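Local coordinates for centrosomal protein 43 (Homo sapiens, PDB 2D68), which is required for anchoring microtubules to the centrosome and for ciliation, its N-terminal LisH-containing domain forming a homodimer, at residues L38-F41 against Q42-S46. Residues are numbered along the deposited sequence; the frame is centred on the assembly and turned at random.
Sequences LAVF and QPETS
The methyl CG2 of Thr45 sits over one face of the Phe41 ring, 3.9 Å from the centroid and 13° off the ring normal, a CH-pi contact between residues one helical turn apart. With CG anti to the backbone N (chi1 -178°), the ring of Phe41 lies beside its own carbonyl, and the same threonine grips that carbonyl twice. Thr45 N donates to Phe41 O at 2.9 Å, while Thr45 OG1 donates to Phe41 O at 2.7 Å from the opposite face of the carbonyl plane. This fixes the rotation of the threonine and holds its methyl on the ring; its OG1 is also hydrogen-bonded to Thr47 OG1. Beyond the threonine, the ring packs on Val25, Ala26 and Leu29 of helix 16-31, and an alanine in place of Phe41 would probably open a gap there and leave the Thr45 methyl without its aromatic partner. One turn earlier, Leu38 CD1 meets Gln42 CG at 4.0 Å where the two side chains cross at a slant, and Gln42 N bonds to Leu38 O. Pro43 has no N-H for Ala39 O, so the helix is kinked there, Pro43 CD standing 3.0 Å from Ala39 O in the donor's place. The i to i+4 pattern resumes with Glu44 N to Val40 O, 3.0 Å, and the Glu44 carboxylate reaches Thr37 OG1 and Phe36 N of the second subunit. Ser46 N, at a residue with positive phi, bonds back to Pro43 O and closes helix 35-45 in a Schellman motif, the C-terminal end of a LisH helix whose residues help form the dimer interface.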
loop_
_atom_site.group_PDB
_atom_site.type_symbol
_atom_site.label_atom_id
_atom_site.label_comp_id
_atom_site.label_asym_id
_atom_site.label_seq_id
_atom_site.Cartn_x
_atom_site.Cartn_y
_atom_site.Cartn_z
ATOM N N LEU B 38 1.319 -11.338 4.689
ATOM C CA LEU B 38 -0.118 -11.459 4.449
ATOM C C LEU B 38 -0.823 -12.281 5.536
ATOM O O LEU B 38 -1.924 -11.940 5.955
ATOM C CB LEU B 38 -0.381 -12.053 3.061
ATOM C CG LEU B 38 -1.817 -12.011 2.566
ATOM C CD1 LEU B 38 -2.242 -10.550 2.368
ATOM C CD2 LEU B 38 -1.881 -12.778 1.257
ATOM N N ALA B 39 -0.159 -13.338 5.993
ATOM C CA ALA B 39 -0.700 -14.234 7.011
ATOM C C ALA B 39 -0.998 -13.508 8.325
ATOM O O ALA B 39 -1.883 -13.931 9.079
ATOM C CB ALA B 39 0.264 -15.380 7.243
ATOM N N VAL B 40 -0.236 -12.449 8.608
ATOM C CA VAL B 40 -0.477 -11.618 9.804
ATOM C C VAL B 40 -1.385 -10.431 9.490
ATOM O O VAL B 40 -2.268 -10.077 10.287
ATOM C CB VAL B 40 0.858 -11.149 10.424
ATOM C CG1 VAL B 40 0.643 -10.242 11.638
ATOM C CG2 VAL B 40 1.670 -12.345 10.833
ATOM N N PHE B 41 -1.175 -9.829 8.322
ATOM C CA PHE B 41 -2.027 -8.718 7.845
ATOM C C PHE B 41 -3.520 -9.041 7.889
ATOM O O PHE B 41 -4.328 -8.240 8.366
ATOM C CB PHE B 41 -1.617 -8.350 6.419
ATOM C CG PHE B 41 -2.388 -7.193 5.817
ATOM C CD1 PHE B 41 -1.971 -5.884 6.018
ATOM C CD2 PHE B 41 -3.506 -7.428 5.012
ATOM C CE1 PHE B 41 -2.659 -4.808 5.432
ATOM C CE2 PHE B 41 -4.204 -6.360 4.431
ATOM C CZ PHE B 41 -3.779 -5.053 4.644
ATOM N N GLN B 42 -3.886 -10.211 7.386
ATOM C CA GLN B 42 -5.298 -10.569 7.317
ATOM C C GLN B 42 -5.999 -10.637 8.692
ATOM O O GLN B 42 -7.023 -9.969 8.889
ATOM C CB GLN B 42 -5.491 -11.792 6.439
ATOM C CG GLN B 42 -5.069 -11.495 4.985
ATOM C CD GLN B 42 -5.488 -12.564 4.013
ATOM O OE1 GLN B 42 -5.405 -13.765 4.305
ATOM N NE2 GLN B 42 -5.921 -12.139 2.825
ATOM N N PRO B 43 -5.460 -11.415 9.658
ATOM C CA PRO B 43 -6.129 -11.347 10.965
ATOM C C PRO B 43 -5.995 -9.977 11.646
ATOM O O PRO B 43 -6.927 -9.544 12.332
ATOM C CB PRO B 43 -5.419 -12.432 11.806
ATOM C CG PRO B 43 -4.140 -12.689 11.119
ATOM C CD PRO B 43 -4.343 -12.375 9.656
ATOM N N GLU B 44 -4.875 -9.286 11.449
ATOM C CA GLU B 44 -4.669 -8.015 12.150
ATOM C C GLU B 44 -5.610 -6.906 11.665
ATOM O O GLU B 44 -5.939 -5.975 12.414
ATOM C CB GLU B 44 -3.209 -7.558 12.099
ATOM C CG GLU B 44 -2.836 -6.675 13.297
ATOM C CD GLU B 44 -1.366 -6.268 13.376
ATOM O OE1 GLU B 44 -0.676 -6.174 12.341
ATOM O OE2 GLU B 44 -0.908 -6.024 14.504
ATOM N N THR B 45 -6.038 -7.019 10.406
ATOM C CA THR B 45 -6.977 -6.077 9.802
ATOM C C THR B 45 -8.402 -6.613 9.728
ATOM O O THR B 45 -9.296 -5.937 9.211
ATOM C CB THR B 45 -6.547 -5.699 8.370
ATOM O OG1 THR B 45 -6.536 -6.876 7.557
ATOM C CG2 THR B 45 -5.178 -5.032 8.341
ATOM N N SER B 46 -8.624 -7.823 10.241
ATOM C CA SER B 46 -9.938 -8.457 10.149
ATOM C C SER B 46 -10.387 -8.585 8.674
ATOM O O SER B 46 -11.545 -8.295 8.320
ATOM C CB SER B 46 -10.967 -7.688 10.995
ATOM O OG SER B 46 -10.571 -7.668 12.355
#